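Local coordinates for succinyl-CoA:3-ketoacid-coenzyme A transferase subunit B (Helicobacter pylori, PDB 3RRL), which catalyses, as one subunit of the enzyme, the transfer of coenzyme A from succinyl-CoA to a 3-oxo acid, giving a 3-oxoacyl-CoA and succinate, at residues Lys7-Glu12 against Thr27-Glu32; Tyr18-Ile23 against Val39-Asn44; Ala86-Gly91 against Met126-Gly131. All blocks are in the same frame, centred on the assembly; numbering follows the deposited sequence.

Contact 1 of 3, residues Lys7-Glu12 against Thr27-Glu32; sequences KRAAKE and TLVANE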
ATOM      1  N   LYS B   7     -11.863  -4.060  34.887  1.00 36.45           N
ATOM      2  CA  LYS B   7     -10.720  -4.523  35.663  1.00 42.98           C
ATOM      3  C   LYS B   7     -10.263  -5.943  35.305  1.00 42.20           C
ATOM      4  O   LYS B   7      -9.068  -6.238  35.351  1.00 44.62           O
ATOM      5  CB  LYS B   7     -10.997  -4.383  37.164  1.00 44.99           C
ATOM      6  CG  LYS B   7     -11.042  -2.915  37.589  1.00 49.58           C
ATOM      7  CD  LYS B   7     -11.070  -2.720  39.093  1.00 52.58           C
ATOM      8  CE  LYS B   7     -11.046  -1.234  39.429  1.00 57.25           C
ATOM      9  NZ  LYS B   7     -11.139  -0.968  40.893  1.00 61.72           N
ATOM     10  N   ARG B   8     -11.198  -6.817  34.941  1.00 37.20           N
ATOM     11  CA  ARG B   8     -10.825  -8.177  34.547  1.00 36.16           C
ATOM     12  C   ARG B   8     -10.216  -8.153  33.148  1.00 34.76           C
ATOM     13  O   ARG B   8      -9.242  -8.849  32.871  1.00 36.51           O
ATOM     14  CB  ARG B   8     -12.028  -9.125  34.609  1.00 33.99           C
ATOM     15  CG  ARG B   8     -11.738 -10.542  34.121  1.00 34.11           C
ATOM     16  CD  ARG B   8     -10.559 -11.175  34.866  1.00 37.40           C
ATOM     17  NE  ARG B   8     -10.198 -12.479  34.306  1.00 36.94           N
ATOM     18  CZ  ARG B   8      -9.435 -12.642  33.226  1.00 36.39           C
ATOM     19  NH1 ARG B   8      -9.163 -13.858  32.782  1.00 35.99           N
ATOM     20  NH2 ARG B   8      -8.939 -11.592  32.586  1.00 32.38           N
ATOM     21  N   ALA B   9     -10.784  -7.327  32.277  1.00 33.06           N
ATOM     22  CA  ALA B   9     -10.236  -7.142  30.937  1.00 32.60           C
ATOM     23  C   ALA B   9      -8.808  -6.604  30.985  1.00 32.55           C
ATOM     24  O   ALA B   9      -7.966  -6.980  30.166  1.00 29.81           O
ATOM     25  CB  ALA B   9     -11.124  -6.210  30.128  1.00 28.47           C
ATOM     26  N   ALA B  10      -8.537  -5.721  31.944  1.00 35.37           N
ATOM     27  CA  ALA B  10      -7.214  -5.105  32.057  1.00 40.10           C
ATOM     28  C   ALA B  10      -6.126  -6.141  32.303  1.00 43.47           C
ATOM     29  O   ALA B  10      -4.978  -5.958  31.907  1.00 46.57           O
ATOM     30  CB  ALA B  10      -7.203  -4.062  33.160  1.00 39.87           C
ATOM     31  N   LYS B  11      -6.495  -7.233  32.958  1.00 43.94           N
ATOM     32  CA  LYS B  11      -5.546  -8.290  33.265  1.00 41.69           C
ATOM     33  C   LYS B  11      -5.015  -8.966  32.006  1.00 36.43           C
ATOM     34  O   LYS B  11      -3.967  -9.619  32.038  1.00 33.92           O
ATOM     35  CB  LYS B  11      -6.181  -9.319  34.202  1.00 44.60           C
ATOM     36  CG  LYS B  11      -6.517  -8.770  35.581  1.00 51.94           C
ATOM     37  CD  LYS B  11      -7.021  -9.873  36.506  1.00 58.20           C
ATOM     38  CE  LYS B  11      -6.960  -9.445  37.964  1.00 63.13           C
ATOM     39  NZ  LYS B  11      -7.767  -8.220  38.240  1.00 65.98           N
ATOM     40  N   GLU B  12      -5.735  -8.807  30.901  1.00 33.76           N
ATOM     41  CA  GLU B  12      -5.317  -9.405  29.630  1.00 37.35           C
ATOM     42  C   GLU B  12      -4.219  -8.603  28.920  1.00 36.03           C
ATOM     43  O   GLU B  12      -3.591  -9.083  27.969  1.00 32.21           O
ATOM     44  CB  GLU B  12      -6.525  -9.599  28.706  1.00 37.22           C
ATOM     45  CG  GLU B  12      -7.592 -10.519  29.292  1.00 39.37           C
ATOM     46  CD  GLU B  12      -7.097 -11.947  29.444  1.00 45.26           C
ATOM     47  OE1 GLU B  12      -6.485 -12.463  28.479  1.00 48.55           O
ATOM     48  OE2 GLU B  12      -7.308 -12.551  30.523  1.00 42.09           O
ATOM     49  N   THR B  27     -12.514   1.145  25.612  1.00 35.16           N
ATOM     50  CA  THR B  27     -11.663   2.312  25.800  1.00 38.56           C
ATOM     51  C   THR B  27     -11.357   2.517  27.281  1.00 36.45           C
ATOM     52  O   THR B  27     -10.287   2.985  27.645  1.00 38.25           O
ATOM     53  CB  THR B  27     -12.306   3.584  25.227  1.00 46.07           C
ATOM     54  OG1 THR B  27     -13.588   3.784  25.831  1.00 48.12           O
ATOM     55  CG2 THR B  27     -12.474   3.455  23.723  1.00 47.24           C
ATOM     56  N   LEU B  28     -12.299   2.146  28.135  1.00 36.53           N
ATOM     57  CA  LEU B  28     -12.113   2.315  29.568  1.00 36.89           C
ATOM     58  C   LEU B  28     -10.968   1.480  30.131  1.00 38.84           C
ATOM     59  O   LEU B  28     -10.420   1.808  31.189  1.00 38.43           O
ATOM     60  CB  LEU B  28     -13.415   2.025  30.309  1.00 34.40           C
ATOM     61  CG  LEU B  28     -14.451   3.126  30.072  1.00 40.79           C
ATOM     62  CD1 LEU B  28     -15.664   2.954  30.966  1.00 45.93           C
ATOM     63  CD2 LEU B  28     -13.810   4.497  30.275  1.00 36.68           C
ATOM     64  N   VAL B  29     -10.599   0.413  29.420  1.00 35.07           N
ATOM     65  CA  VAL B  29      -9.557  -0.492  29.903  1.00 36.16           C
ATOM     66  C   VAL B  29      -8.196   0.191  29.999  1.00 38.00           C
ATOM     67  O   VAL B  29      -7.371  -0.169  30.840  1.00 37.56           O
ATOM     68  CB  VAL B  29      -9.445  -1.782  29.037  1.00 41.75           C
ATOM     69  CG1 VAL B  29      -8.290  -2.640  29.511  1.00 40.19           C
ATOM     70  CG2 VAL B  29     -10.740  -2.583  29.100  1.00 37.43           C
ATOM     71  N   ALA B  30      -7.964   1.178  29.139  1.00 40.02           N
ATOM     72  CA  ALA B  30      -6.703   1.911  29.150  1.00 45.47           C
ATOM     73  C   ALA B  30      -6.447   2.569  30.503  1.00 49.06           C
ATOM     74  O   ALA B  30      -5.304   2.690  30.936  1.00 50.04           O
ATOM     75  CB  ALA B  30      -6.687   2.953  28.052  1.00 46.53           C
ATOM     76  N   ASN B  31      -7.515   2.990  31.171  1.00 52.72           N
ATOM     77  CA  ASN B  31      -7.381   3.660  32.460  1.00 57.42           C
ATOM     78  C   ASN B  31      -6.869   2.758  33.587  1.00 57.78           C
ATOM     79  O   ASN B  31      -6.349   3.244  34.589  1.00 60.47           O
ATOM     80  CB  ASN B  31      -8.704   4.320  32.858  1.00 60.84           C
ATOM     81  CG  ASN B  31      -9.177   5.337  31.832  1.00 63.53           C
ATOM     82  OD1 ASN B  31      -8.383   5.843  31.034  1.00 64.76           O
ATOM     83  ND2 ASN B  31     -10.473   5.640  31.846  1.00 61.76           N
ATOM     84  N   GLU B  32      -6.995   1.456  33.416  1.00 54.46           N
ATOM     85  CA  GLU B  32      -6.559   0.512  34.423  1.00 52.27           C
ATOM     86  C   GLU B  32      -5.118   0.102  34.267  1.00 57.72           C
ATOM     87  O   GLU B  32      -4.596  -0.662  35.055  1.00 59.15           O
ATOM     88  CB  GLU B  32      -7.443  -0.719  34.383  1.00 46.09           C
ATOM     89  CG  GLU B  32      -8.914  -0.409  34.486  1.00 46.76           C
ATOM     90  CD  GLU B  32      -9.278   0.264  35.782  1.00 51.78           C
ATOM     91  OE1 GLU B  32      -8.575   0.056  36.781  1.00 48.19           O
ATOM     92  OE2 GLU B  32     -10.273   0.998  35.803  1.00 57.66           O
TER
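Val29 meets Ala9 and Ala10 with its two methyl groups, one for each alanine. The contact joins the N-terminal helix 2-10 of the CoA-transferase fold to the turns of Thr27-Glu32, helical in backbone angles but without regular helix bonds, which lie in the loop between strands 18-21 and 39-42. Val29 CG2 reaches Ala9 CB at 3.8 Å. Its CG1 stands anti to the backbone N (chi1 176°) and comes against the helix backbone, 3.7 Å from Ala10 CA. The two backbones come close here, with Ala10 CA and Val29 CA 5.6 Å apart. Ala10 also uses its methyl group, CB, which lies 3.6 Å from Glu32 CB. No hydrogen bond crosses between the segments, so apolar contact carries the join.

In the next shell, Ala9 and Val29 both touch Ile138 of strand 134-138, and Ala9 also touches Ile168. Arg8 and Glu12 are bridged to each other within the segment, and their outer partners tie it to the sheet: Glu12 OE1 to Lys134 and Arg8 NE to Glu185. NH1 and NH2 of Arg8 grip the same oxygen of Glu12 end-on, and the shorter bond, from Arg8 NH2 to Glu12 OE2, is 2.8 Å.

On the exposed side, Lys7 is paired with Glu3 through NZ. Its extended chain crosses the bent chain of Glu32, and Lys7 CE passes 3.8 Å from Glu32 OE1.

Contact 2 of 3, residues Tyr18-Ile23 against Val39-Asn44; sequences YVNLGI and VFQSEN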
ATOM      1  N   TYR B  18       0.894  -4.799  21.371  1.00 32.64           N
ATOM      2  CA  TYR B  18       0.266  -3.769  20.572  1.00 26.76           C
ATOM      3  C   TYR B  18      -1.231  -4.045  20.637  1.00 31.03           C
ATOM      4  O   TYR B  18      -1.676  -5.147  20.323  1.00 33.20           O
ATOM      5  CB  TYR B  18       0.779  -3.823  19.140  1.00 24.15           C
ATOM      6  CG  TYR B  18       2.261  -3.517  19.015  1.00 27.25           C
ATOM      7  CD1 TYR B  18       2.714  -2.209  18.844  1.00 28.90           C
ATOM      8  CD2 TYR B  18       3.208  -4.535  19.067  1.00 28.59           C
ATOM      9  CE1 TYR B  18       4.078  -1.922  18.722  1.00 31.38           C
ATOM     10  CE2 TYR B  18       4.567  -4.261  18.942  1.00 29.76           C
ATOM     11  CZ  TYR B  18       4.995  -2.956  18.775  1.00 32.96           C
ATOM     12  OH  TYR B  18       6.342  -2.697  18.661  1.00 35.83           O
ATOM     13  N   VAL B  19      -2.003  -3.047  21.059  1.00 30.72           N
ATOM     14  CA  VAL B  19      -3.402  -3.259  21.396  1.00 30.80           C
ATOM     15  C   VAL B  19      -4.311  -2.260  20.707  1.00 29.69           C
ATOM     16  O   VAL B  19      -3.978  -1.080  20.581  1.00 27.13           O
ATOM     17  CB  VAL B  19      -3.621  -3.147  22.924  1.00 30.32           C
ATOM     18  CG1 VAL B  19      -5.094  -3.306  23.271  1.00 30.11           C
ATOM     19  CG2 VAL B  19      -2.785  -4.185  23.648  1.00 33.08           C
ATOM     20  N   ASN B  20      -5.469  -2.740  20.269  1.00 26.32           N
ATOM     21  CA  ASN B  20      -6.502  -1.858  19.757  1.00 28.52           C
ATOM     22  C   ASN B  20      -7.776  -1.946  20.589  1.00 33.63           C
ATOM     23  O   ASN B  20      -8.348  -3.025  20.755  1.00 33.50           O
ATOM     24  CB  ASN B  20      -6.819  -2.166  18.303  1.00 30.50           C
ATOM     25  CG  ASN B  20      -7.862  -1.225  17.740  1.00 33.12           C
ATOM     26  OD1 ASN B  20      -9.041  -1.283  18.117  1.00 31.34           O
ATOM     27  ND2 ASN B  20      -7.433  -0.336  16.843  1.00 28.11           N
ATOM     28  N   LEU B  21      -8.210  -0.805  21.112  1.00 34.67           N
ATOM     29  CA  LEU B  21      -9.395  -0.746  21.954  1.00 35.16           C
ATOM     30  C   LEU B  21     -10.553  -0.178  21.156  1.00 35.47           C
ATOM     31  O   LEU B  21     -10.484   0.941  20.675  1.00 35.04           O
ATOM     32  CB  LEU B  21      -9.134   0.137  23.171  1.00 35.88           C
ATOM     33  CG  LEU B  21      -8.065  -0.343  24.151  1.00 33.87           C
ATOM     34  CD1 LEU B  21      -7.890   0.652  25.289  1.00 33.03           C
ATOM     35  CD2 LEU B  21      -8.429  -1.718  24.687  1.00 27.28           C
ATOM     36  N   GLY B  22     -11.617  -0.955  21.003  1.00 37.72           N
ATOM     37  CA  GLY B  22     -12.782  -0.470  20.292  1.00 40.84           C
ATOM     38  C   GLY B  22     -13.488   0.588  21.113  1.00 45.35           C
ATOM     39  O   GLY B  22     -13.232   0.732  22.308  1.00 44.56           O
ATOM     40  N   ILE B  23     -14.385   1.331  20.477  1.00 51.63           N
ATOM     41  CA  ILE B  23     -15.131   2.374  21.176  1.00 54.94           C
ATOM     42  C   ILE B  23     -16.088   1.770  22.195  1.00 54.85           C
ATOM     43  O   ILE B  23     -16.421   0.583  22.126  1.00 55.95           O
ATOM     44  CB  ILE B  23     -15.916   3.278  20.205  1.00 56.76           C
ATOM     45  CG1 ILE B  23     -16.849   2.440  19.331  1.00 58.89           C
ATOM     46  CG2 ILE B  23     -14.963   4.098  19.346  1.00 54.99           C
ATOM     47  CD1 ILE B  23     -17.631   3.260  18.333  1.00 62.32           C
ATOM     48  N   VAL B  39       1.558  -0.369  23.575  1.00 35.49           N
ATOM     49  CA  VAL B  39       1.298   0.573  22.500  1.00 30.99           C
ATOM     50  C   VAL B  39      -0.138   0.428  22.035  1.00 29.02           C
ATOM     51  O   VAL B  39      -0.548  -0.640  21.583  1.00 29.85           O
ATOM     52  CB  VAL B  39       2.257   0.344  21.324  1.00 33.58           C
ATOM     53  CG1 VAL B  39       1.994   1.360  20.228  1.00 36.16           C
ATOM     54  CG2 VAL B  39       3.700   0.426  21.808  1.00 31.31           C
ATOM     55  N   PHE B  40      -0.914   1.496  22.166  1.00 27.53           N
ATOM     56  CA  PHE B  40      -2.280   1.480  21.676  1.00 27.28           C
ATOM     57  C   PHE B  40      -2.357   2.014  20.255  1.00 29.87           C
ATOM     58  O   PHE B  40      -1.766   3.045  19.933  1.00 34.67           O
ATOM     59  CB  PHE B  40      -3.200   2.259  22.616  1.00 33.41           C
ATOM     60  CG  PHE B  40      -3.323   1.641  23.980  1.00 34.34           C
ATOM     61  CD1 PHE B  40      -4.030   0.462  24.155  1.00 33.57           C
ATOM     62  CD2 PHE B  40      -2.720   2.234  25.085  1.00 35.35           C
ATOM     63  CE1 PHE B  40      -4.142  -0.122  25.408  1.00 34.59           C
ATOM     64  CE2 PHE B  40      -2.825   1.663  26.344  1.00 33.35           C
ATOM     65  CZ  PHE B  40      -3.539   0.480  26.506  1.00 36.43           C
ATOM     66  N   GLN B  41      -3.075   1.290  19.403  1.00 29.52           N
ATOM     67  CA  GLN B  41      -3.204   1.648  18.001  1.00 29.46           C
ATOM     68  C   GLN B  41      -4.561   2.289  17.760  1.00 30.16           C
ATOM     69  O   GLN B  41      -5.565   1.839  18.301  1.00 29.45           O
ATOM     70  CB  GLN B  41      -3.056   0.400  17.131  1.00 29.73           C
ATOM     71  CG  GLN B  41      -2.760   0.678  15.662  1.00 30.98           C
ATOM     72  CD  GLN B  41      -3.984   0.587  14.780  1.00 32.06           C
ATOM     73  OE1 GLN B  41      -5.117   0.627  15.264  1.00 33.04           O
ATOM     74  NE2 GLN B  41      -3.763   0.467  13.470  1.00 29.09           N
ATOM     75  N   SER B  42      -4.588   3.349  16.960  1.00 28.68           N
ATOM     76  CA  SER B  42      -5.843   3.986  16.587  1.00 28.59           C
ATOM     77  C   SER B  42      -6.017   3.750  15.099  1.00 28.11           C
ATOM     78  O   SER B  42      -5.095   3.998  14.316  1.00 31.42           O
ATOM     79  CB  SER B  42      -5.800   5.482  16.903  1.00 30.87           C
ATOM     80  OG  SER B  42      -7.096   6.056  16.900  1.00 30.81           O
ATOM     81  N   GLU B  43      -7.184   3.247  14.708  1.00 25.87           N
ATOM     82  CA  GLU B  43      -7.383   2.757  13.343  1.00 30.55           C
ATOM     83  C   GLU B  43      -7.361   3.876  12.302  1.00 27.71           C
ATOM     84  O   GLU B  43      -7.291   3.626  11.097  1.00 23.26           O
ATOM     85  CB  GLU B  43      -8.693   1.975  13.249  1.00 37.31           C
ATOM     86  CG  GLU B  43      -9.922   2.823  13.462  1.00 50.16           C
ATOM     87  CD  GLU B  43     -11.055   2.052  14.110  1.00 60.74           C
ATOM     88  OE1 GLU B  43     -10.816   0.906  14.544  1.00 66.48           O
ATOM     89  OE2 GLU B  43     -12.181   2.591  14.187  1.00 61.97           O
ATOM     90  N   ASN B  44      -7.391   5.111  12.785  1.00 27.59           N
ATOM     91  CA  ASN B  44      -7.420   6.278  11.921  1.00 30.49           C
ATOM     92  C   ASN B  44      -6.010   6.709  11.523  1.00 31.99           C
ATOM     93  O   ASN B  44      -5.813   7.779  10.939  1.00 35.37           O
ATOM     94  CB  ASN B  44      -8.254   7.423  12.502  1.00 29.50           C
ATOM     95  CG  ASN B  44      -7.833   7.814  13.899  1.00 28.66           C
ATOM     96  OD1 ASN B  44      -7.500   6.969  14.725  1.00 27.47           O
ATOM     97  ND2 ASN B  44      -7.863   9.110  14.177  1.00 29.00           N
TER
HETATM   98  O   HOH W   1      -9.239   2.272  16.627  1.00 29.67           O
HETATM   99  O   HOH W   2      -6.626   1.559  20.786  1.00 35.34           O
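Val19 and Phe40 are neighbours on adjacent parallel strands, 18-21 and 39-42, of the large mixed sheet of the CoA-transferase fold. Two backbone bonds pin Val19 between Val39 and Gln41: Val19 N to Val39 O, 2.9 Å, and Gln41 N to Val19 O, 2.8 Å.

The tight part of the contact is the apolar packing around Phe40 and Val39. On one face Val19 CB and Leu21 CD1 both approach the Phe40 ring obliquely, Leu21 CD1 at 3.8 Å from Phe40 CE1. On the other face the Tyr18 ring lies alongside Val39, with CD1 3.6 Å from Val39 CB. The Tyr18 hydroxyl bonds to a basic side chain of a neighbouring subunit.

Further along, the strands diverge, the axes of the two short strand segments lying at 46°, and polar groups and water take over. Asn20 CG stands anti to the backbone N (chi1 -178°), which carries the amide across to Gln41. Asn20 ND2 donates to Gln41 OE1 at 3.0 Å. Gln41 OE1 lies in the plane of the Asn20 amide, while the donor is tilted 22° from the plane of the Gln41 carbonyl. One water joins Leu21 N to Gln41 O. Another accepts from both Asn20 ND2 and the backbone N of Glu43, the predicted active-site residue just past the strand. Ser84 anchors this end by a bond to Glu43 O. Glu43 and Asn44 pack on a different neighbouring subunit. The Glu43 carboxylate stays near Asn20, its OE1 4.3 Å from Asn20 ND2.

Contact 3 of 3, residues Ala86-Gly91 against Met126-Gly131; sequences AMIRGG and MDLVHG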
ATOM      1  N   ALA B  86      -3.775  -2.472   6.913  1.00 25.23           N
ATOM      2  CA  ALA B  86      -2.805  -3.486   6.513  1.00 25.94           C
ATOM      3  C   ALA B  86      -2.172  -4.059   7.779  1.00 27.21           C
ATOM      4  O   ALA B  86      -1.953  -5.254   7.896  1.00 23.51           O
ATOM      5  CB  ALA B  86      -1.739  -2.885   5.603  1.00 22.29           C
HETATM    6  N   MSE B  87      -1.882  -3.180   8.728  1.00 30.20           N
HETATM    7  CA  MSE B  87      -1.304  -3.562  10.009  1.00 28.58           C
HETATM    8  C   MSE B  87      -2.285  -4.462  10.764  1.00 29.57           C
HETATM    9  O   MSE B  87      -1.910  -5.487  11.349  1.00 29.57           O
HETATM   10  CB  MSE B  87      -1.021  -2.289  10.805  1.00 26.13           C
HETATM   11  CG  MSE B  87      -0.373  -2.476  12.144  1.00 25.62           C
HETATM   12 SE   MSE B  87      -0.095  -0.720  12.974  0.57 27.61          SE
HETATM   13  CE  MSE B  87       0.631   0.205  11.444  1.00 17.73           C
ATOM     14  N   ILE B  88      -3.552  -4.071  10.743  1.00 26.46           N
ATOM     15  CA  ILE B  88      -4.595  -4.833  11.417  1.00 25.82           C
ATOM     16  C   ILE B  88      -4.899  -6.150  10.703  1.00 27.66           C
ATOM     17  O   ILE B  88      -4.884  -7.215  11.318  1.00 24.33           O
ATOM     18  CB  ILE B  88      -5.877  -4.004  11.553  1.00 23.89           C
ATOM     19  CG1 ILE B  88      -5.687  -2.946  12.641  1.00 20.33           C
ATOM     20  CG2 ILE B  88      -7.059  -4.899  11.883  1.00 22.53           C
ATOM     21  CD1 ILE B  88      -6.718  -1.836  12.619  1.00 18.64           C
ATOM     22  N   ARG B  89      -5.160  -6.075   9.402  1.00 28.91           N
ATOM     23  CA  ARG B  89      -5.566  -7.248   8.631  1.00 27.22           C
ATOM     24  C   ARG B  89      -4.420  -8.243   8.534  1.00 31.89           C
ATOM     25  O   ARG B  89      -4.641  -9.453   8.433  1.00 30.24           O
ATOM     26  CB  ARG B  89      -6.006  -6.839   7.224  1.00 24.89           C
ATOM     27  CG  ARG B  89      -6.679  -7.951   6.423  1.00 24.29           C
ATOM     28  CD  ARG B  89      -6.753  -7.602   4.938  1.00 23.39           C
ATOM     29  NE  ARG B  89      -7.428  -6.328   4.688  1.00 25.57           N
ATOM     30  CZ  ARG B  89      -6.808  -5.174   4.439  1.00 28.83           C
ATOM     31  NH1 ARG B  89      -7.533  -4.085   4.220  1.00 30.94           N
ATOM     32  NH2 ARG B  89      -5.473  -5.103   4.395  1.00 19.48           N
ATOM     33  N   GLY B  90      -3.195  -7.725   8.567  1.00 31.22           N
ATOM     34  CA  GLY B  90      -2.014  -8.551   8.387  1.00 31.66           C
ATOM     35  C   GLY B  90      -1.597  -9.311   9.630  1.00 30.85           C
ATOM     36  O   GLY B  90      -0.598 -10.030   9.609  1.00 30.22           O
ATOM     37  N   GLY B  91      -2.347  -9.144  10.718  1.00 27.99           N
ATOM     38  CA  GLY B  91      -2.125  -9.915  11.932  1.00 26.58           C
ATOM     39  C   GLY B  91      -1.076  -9.365  12.884  1.00 28.62           C
ATOM     40  O   GLY B  91      -0.537 -10.101  13.720  1.00 27.94           O
HETATM   41  N   MSE B 126     -15.137  -5.148  11.809  1.00 38.78           N
HETATM   42  CA  MSE B 126     -15.020  -6.358  11.004  1.00 37.01           C
HETATM   43  C   MSE B 126     -13.572  -6.721  10.677  1.00 36.96           C
HETATM   44  O   MSE B 126     -13.219  -7.899  10.650  1.00 40.95           O
HETATM   45  CB  MSE B 126     -15.858  -6.254   9.736  1.00 36.30           C
HETATM   46  CG  MSE B 126     -17.343  -6.265  10.021  1.00 37.11           C
HETATM   47 SE   MSE B 126     -18.355  -6.597   8.420  0.47 25.77          SE
HETATM   48  CE  MSE B 126     -20.139  -6.684   9.194  1.00 25.15           C
ATOM     49  N   ASP B 127     -12.741  -5.713  10.436  1.00 31.01           N
ATOM     50  CA  ASP B 127     -11.325  -5.940  10.168  1.00 31.41           C
ATOM     51  C   ASP B 127     -10.605  -6.461  11.411  1.00 32.74           C
ATOM     52  O   ASP B 127      -9.820  -7.418  11.339  1.00 31.76           O
ATOM     53  CB  ASP B 127     -10.652  -4.654   9.686  1.00 35.33           C
ATOM     54  CG  ASP B 127     -11.143  -4.208   8.323  1.00 38.07           C
ATOM     55  OD1 ASP B 127     -10.618  -4.732   7.310  1.00 39.11           O
ATOM     56  OD2 ASP B 127     -12.046  -3.334   8.266  1.00 38.51           O
ATOM     57  N   LEU B 128     -10.882  -5.830  12.548  1.00 33.63           N
ATOM     58  CA  LEU B 128     -10.216  -6.171  13.799  1.00 34.35           C
ATOM     59  C   LEU B 128     -10.469  -7.614  14.284  1.00 35.26           C
ATOM     60  O   LEU B 128      -9.529  -8.281  14.718  1.00 37.29           O
ATOM     61  CB  LEU B 128     -10.557  -5.144  14.883  1.00 34.11           C
ATOM     62  CG  LEU B 128      -9.765  -3.832  14.780  1.00 33.23           C
ATOM     63  CD1 LEU B 128     -10.595  -2.655  15.254  1.00 35.34           C
ATOM     64  CD2 LEU B 128      -8.439  -3.899  15.541  1.00 30.67           C
ATOM     65  N   VAL B 129     -11.714  -8.093  14.194  1.00 31.45           N
ATOM     66  CA  VAL B 129     -12.058  -9.453  14.644  1.00 34.44           C
ATOM     67  C   VAL B 129     -11.307 -10.567  13.913  1.00 39.50           C
ATOM     68  O   VAL B 129     -11.048 -11.624  14.491  1.00 42.03           O
ATOM     69  CB  VAL B 129     -13.592  -9.772  14.570  1.00 30.31           C
ATOM     70  CG1 VAL B 129     -14.380  -8.935  15.558  1.00 27.36           C
ATOM     71  CG2 VAL B 129     -14.133  -9.613  13.149  1.00 30.41           C
ATOM     72  N   HIS B 130     -10.999 -10.357  12.637  1.00 42.25           N
ATOM     73  CA  HIS B 130     -10.176 -11.312  11.894  1.00 42.73           C
ATOM     74  C   HIS B 130      -8.665 -11.155  12.088  1.00 42.84           C
ATOM     75  O   HIS B 130      -7.945 -12.147  12.222  1.00 48.01           O
ATOM     76  CB  HIS B 130     -10.529 -11.297  10.410  1.00 43.91           C
ATOM     77  CG  HIS B 130     -11.877 -11.868  10.112  1.00 45.06           C
ATOM     78  ND1 HIS B 130     -13.001 -11.086   9.966  1.00 47.15           N
ATOM     79  CD2 HIS B 130     -12.288 -13.148   9.956  1.00 46.12           C
ATOM     80  CE1 HIS B 130     -14.045 -11.856   9.721  1.00 47.52           C
ATOM     81  NE2 HIS B 130     -13.639 -13.114   9.711  1.00 48.90           N
ATOM     82  N   GLY B 131      -8.187  -9.915  12.098  1.00 37.08           N
ATOM     83  CA  GLY B 131      -6.753  -9.647  12.114  1.00 31.27           C
ATOM     84  C   GLY B 131      -6.028  -9.811  13.442  1.00 27.51           C
ATOM     85  O   GLY B 131      -4.909 -10.326  13.478  1.00 26.67           O
TER
HETATM   86  O   HOH W   3      -3.644  -7.602  13.731  1.00 29.94           O
HETATM   87  O   HOH W   4     -10.292  -5.440   4.405  1.00 36.59           O
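Asp127 faces Ile88 and Arg89 from the first turn of segment 126-131. Its backbone O lies 3.8 Å from Ile88 CG2. Its carboxylate is linked to Arg89 through a water, which donates to Asp127 OD1 and accepts from Arg89 NE, in the plane of the guanidinium. The charges do not meet directly: Arg89 NH1 is 4.4 Å from Asp127 OD1, which lies well out of the guanidinium plane. Both groups have firmer partners on neighbouring subunits. Asp127 bonds to a polar side chain and a backbone group of one, and Arg89 NH2 to the backbone of another.

Leu128 comes next and crosses the Ile88 side chain, with Leu128 CD2 4.0 Å from Ile88 CD1. The same leucine touches Glu43, the predicted active-site residue. Here two helices of the CoA-transferase fold, 81-89 and 125-131, pack against strands 39-42 and 95-98 of the large sheet. His130 turns back along its own helix, where ND1 donates to Met126 O.

Gly131 brings the backbones together, its CA only 4.4 Å from Arg89 CA. A CB on Gly131 would clash with Ile88 O, which instead takes a CA-H...O contact from Gly131 CA at 3.2 Å. In return, Gly131 O receives Gly91 CA at 3.2 Å, nearly straight, with 165° at the hydrogen. Gly91 has positive phi (85°) and ends helix 81-89 in a Schellman motif.

From the N terminus, helix 2-10 leads into strand 18-21, then the turns of 27-32, then strand 39-42. Contact 1 closes the first loop, from 7-12 to 27-32. Contact 2 opens within that loop and closes beyond it, so the two cross. They touch where Ala30 packs on Leu21 and Phe40. Contact 3 follows in series and closes a longer loop that includes strands 95-98, 102-104, 109-114 and 118-119, between helices 81-89 and 125-131. It meets contact 2 through Leu128, on Asn20 and Glu43, and through Ile88 and Met87, on Gln41. Contacts 1 and 3 do not touch. They lie on opposite sides of the chain's centre, and contact 2 touches both.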